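Local coordinates for spectinomycin phosphotransferase (Legionella pneumophila, PDB 3I1A), which probably transfers a phosphate group from a nucleotide to the antibiotic spectinomycin, a reaction that confers resistance, at residues A[21-29]-A[40-50]. Residues are numbered along the deposited sequence; the frame is centred on the assembly and turned at random. Where two conformers were deposited one is given.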
# COMPACT_ATOMS: atom_id res chain seq x y z
N ILE A 21 28.08 -13.04 2.75
CA ILE A 21 28.11 -12.62 1.36
C ILE A 21 29.28 -11.69 1.05
O ILE A 21 29.54 -10.73 1.79
CB ILE A 21 26.81 -11.91 0.98
CG1 ILE A 21 25.61 -12.86 1.14
CG2 ILE A 21 26.91 -11.40 -0.45
CD1 ILE A 21 24.25 -12.09 1.11
N ASP A 22 29.99 -11.97 -0.04
CA ASP A 22 31.11 -11.13 -0.45
C ASP A 22 30.63 -10.11 -1.47
O ASP A 22 30.25 -10.46 -2.59
CB ASP A 22 32.26 -11.95 -1.05
CG ASP A 22 33.17 -12.55 0.01
OD1 ASP A 22 33.55 -11.84 0.97
OD2 ASP A 22 33.53 -13.73 -0.13
N ILE A 23 30.65 -8.85 -1.07
CA ILE A 23 30.21 -7.75 -1.91
C ILE A 23 31.47 -7.02 -2.35
O ILE A 23 32.38 -6.79 -1.54
CB ILE A 23 29.30 -6.77 -1.13
CG1 ILE A 23 28.00 -7.49 -0.73
CG2 ILE A 23 28.99 -5.53 -1.97
CD1 ILE A 23 27.22 -8.00 -1.91
N HIS A 24 31.54 -6.67 -3.63
CA HIS A 24 32.71 -6.00 -4.15
C HIS A 24 32.44 -4.52 -4.39
O HIS A 24 33.36 -3.75 -4.59
CB HIS A 24 33.17 -6.68 -5.45
CG HIS A 24 32.10 -6.78 -6.50
ND1 HIS A 24 31.56 -5.67 -7.12
CD2 HIS A 24 31.46 -7.85 -7.03
CE1 HIS A 24 30.64 -6.06 -7.99
NE2 HIS A 24 30.56 -7.38 -7.95
N THR A 25 31.18 -4.13 -4.33
CA THR A 25 30.83 -2.74 -4.54
C THR A 25 29.46 -2.43 -3.92
O THR A 25 28.50 -3.16 -4.12
CB THR A 25 30.81 -2.40 -6.06
OG1 THR A 25 30.79 -0.97 -6.23
CG2 THR A 25 29.60 -3.01 -6.74
N ALA A 26 29.41 -1.33 -3.17
CA ALA A 26 28.18 -0.90 -2.52
C ALA A 26 27.98 0.60 -2.75
O ALA A 26 28.92 1.38 -2.66
CB ALA A 26 28.24 -1.19 -1.03
N GLN A 27 26.76 0.99 -3.05
CA GLN A 27 26.48 2.39 -3.33
C GLN A 27 25.14 2.84 -2.75
O GLN A 27 24.14 2.13 -2.84
CB GLN A 27 26.50 2.58 -4.85
CG GLN A 27 26.27 3.99 -5.33
CD GLN A 27 26.35 4.09 -6.84
OE1 GLN A 27 27.35 3.71 -7.45
NE2 GLN A 27 25.29 4.61 -7.45
N PHE A 28 25.13 4.02 -2.14
CA PHE A 28 23.90 4.56 -1.56
C PHE A 28 22.93 4.89 -2.68
O PHE A 28 23.33 5.42 -3.70
CB PHE A 28 24.20 5.84 -0.77
CG PHE A 28 22.97 6.53 -0.23
CD1 PHE A 28 22.07 5.85 0.58
CD2 PHE A 28 22.73 7.87 -0.52
CE1 PHE A 28 20.94 6.49 1.10
CE2 PHE A 28 21.60 8.53 -0.00
CZ PHE A 28 20.71 7.83 0.81
N ILE A 29 21.65 4.56 -2.47
CA ILE A 29 20.60 4.82 -3.46
C ILE A 29 19.81 6.05 -3.00
O ILE A 29 19.06 5.98 -2.03
CB ILE A 29 19.61 3.64 -3.57
CG1 ILE A 29 20.34 2.38 -4.01
CG2 ILE A 29 18.50 3.99 -4.55
CD1 ILE A 29 19.45 1.17 -4.08
N TYR A 40 20.56 0.89 -0.24
CA TYR A 40 21.86 0.75 -0.88
C TYR A 40 21.83 -0.39 -1.87
O TYR A 40 21.06 -1.35 -1.70
CB TYR A 40 22.94 0.40 0.16
CG TYR A 40 23.17 1.40 1.27
CD1 TYR A 40 22.33 1.45 2.38
CD2 TYR A 40 24.25 2.29 1.20
CE1 TYR A 40 22.56 2.37 3.40
CE2 TYR A 40 24.49 3.21 2.21
CZ TYR A 40 23.63 3.25 3.31
OH TYR A 40 23.85 4.17 4.29
N GLN A 41 22.67 -0.30 -2.90
CA GLN A 41 22.81 -1.38 -3.87
C GLN A 41 24.17 -1.99 -3.58
O GLN A 41 25.19 -1.29 -3.63
CB GLN A 41 22.78 -0.89 -5.32
CG GLN A 41 23.00 -2.04 -6.33
CD GLN A 41 23.15 -1.55 -7.77
OE1 GLN A 41 22.28 -0.87 -8.30
NE2 GLN A 41 24.27 -1.92 -8.41
N ALA A 42 24.20 -3.28 -3.26
CA ALA A 42 25.44 -3.97 -2.97
C ALA A 42 25.53 -5.18 -3.91
O ALA A 42 24.65 -6.03 -3.91
CB ALA A 42 25.47 -4.42 -1.51
N ASP A 43 26.61 -5.24 -4.68
CA ASP A 43 26.78 -6.32 -5.65
C ASP A 43 27.85 -7.35 -5.33
O ASP A 43 28.96 -7.01 -4.93
CB ASP A 43 27.11 -5.71 -7.02
CG ASP A 43 26.12 -4.66 -7.44
OD1 ASP A 43 24.95 -5.02 -7.68
OD2 ASP A 43 26.51 -3.48 -7.53
N SER A 44 27.49 -8.63 -5.51
CA SER A 44 28.41 -9.74 -5.31
C SER A 44 28.81 -10.10 -6.73
O SER A 44 28.04 -9.88 -7.67
CB SER A 44 27.71 -10.95 -4.68
OG SER A 44 26.90 -11.63 -5.63
N GLU A 45 30.01 -10.65 -6.89
CA GLU A 45 30.47 -11.04 -8.23
C GLU A 45 29.44 -11.96 -8.88
O GLU A 45 29.45 -12.14 -10.10
CB GLU A 45 31.83 -11.74 -8.13
CG GLU A 45 32.93 -10.84 -7.59
CD GLU A 45 34.29 -11.51 -7.50
OE1 GLU A 45 34.72 -12.10 -8.51
OE2 GLU A 45 34.93 -11.43 -6.43
N SER A 46 28.55 -12.51 -8.07
CA SER A 46 27.52 -13.44 -8.52
C SER A 46 26.14 -12.82 -8.68
O SER A 46 25.38 -13.21 -9.57
CB SER A 46 27.43 -14.62 -7.54
OG SER A 46 28.71 -15.01 -7.07
N LYS A 47 25.80 -11.87 -7.81
CA LYS A 47 24.48 -11.23 -7.85
C LYS A 47 24.50 -9.76 -7.43
O LYS A 47 25.55 -9.16 -7.23
CB LYS A 47 23.51 -11.99 -6.95
CG LYS A 47 23.44 -13.49 -7.19
CD LYS A 47 22.68 -14.20 -6.08
CE LYS A 47 22.69 -15.70 -6.27
NZ LYS A 47 21.99 -16.43 -5.16
N SER A 48 23.30 -9.19 -7.29
CA SER A 48 23.15 -7.80 -6.86
C SER A 48 22.15 -7.79 -5.70
O SER A 48 21.15 -8.51 -5.74
CB SER A 48 22.62 -6.94 -8.01
OG SER A 48 22.61 -5.58 -7.64
N TYR A 49 22.42 -6.98 -4.68
CA TYR A 49 21.54 -6.91 -3.52
C TYR A 49 21.03 -5.51 -3.19
O TYR A 49 21.72 -4.51 -3.41
CB TYR A 49 22.28 -7.44 -2.29
CG TYR A 49 22.67 -8.90 -2.37
CD1 TYR A 49 21.80 -9.90 -1.94
CD2 TYR A 49 23.90 -9.27 -2.88
CE1 TYR A 49 22.17 -11.24 -2.01
CE2 TYR A 49 24.28 -10.61 -2.95
CZ TYR A 49 23.41 -11.58 -2.51
OH TYR A 49 23.79 -12.90 -2.59
N PHE A 50 19.81 -5.47 -2.67
CA PHE A 50 19.18 -4.23 -2.24
C PHE A 50 19.16 -4.28 -0.72
O PHE A 50 18.53 -5.17 -0.10
CB PHE A 50 17.75 -4.14 -2.81
CG PHE A 50 16.98 -2.94 -2.36
CD1 PHE A 50 16.06 -3.04 -1.32
CD2 PHE A 50 17.17 -1.69 -2.97
CE1 PHE A 50 15.33 -1.92 -0.90
CE2 PHE A 50 16.45 -0.57 -2.56
CZ PHE A 50 15.53 -0.68 -1.53
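Ile23 reaches across to Ala42, Asp43 and Tyr49. Its CB lies 3.8 Å from Asp43 O. From there CG2, anti to the backbone N, rests against that same oxygen and, at 3.7 Å, against Ala42 CB. The other branch takes CG1 past Ala42 CB; with chi2 at -59° the chain bends so that CD1 ends over the Asp43 carbonyl and 3.7 Å from Tyr49 CD2. Ile21 meets the same tyrosine further out, its CG2 near CE2 and its CD1 off-centre above the ring in a CH-pi contact. Leu15 of helix 10-19 touches both Ile23 and Ala42, so this side of the sheet packs on that helix.

Strands 25-29 and 38-43 form the antiparallel hairpin that opens the five-stranded sheet of the kinase-like N-terminal lobe, and the next turn brings in strand 48-55, which carries the nucleotide-binding Phe50. Gln27 and Gln41 make a hydrogen-bonded pair, in which Gln27 N donates to Gln41 O and Gln41 N to Gln27 O, both at 2.8 Å; Thr25 and Asp43 make the other, with Asp43 N donating to Thr25 O. Ahead of Thr25 the regular pattern breaks: Asp43 O accepts from His24 N at 2.9 Å, and the imidazole folds back until that oxygen stands 3.3 Å above the centre of one ring face.

On the face bearing Thr25 and Gln41, the Asp43 carboxylate receives Gln41 NE2 on the syn lone pair of OD2; Thr25 CG2 lies alongside. At the far end Phe28 CD1 sits over the rim of the Tyr40 ring, the two planes inclined at 59°, and Ile29 CD1 touches Phe50 CE2 at 3.8 Å.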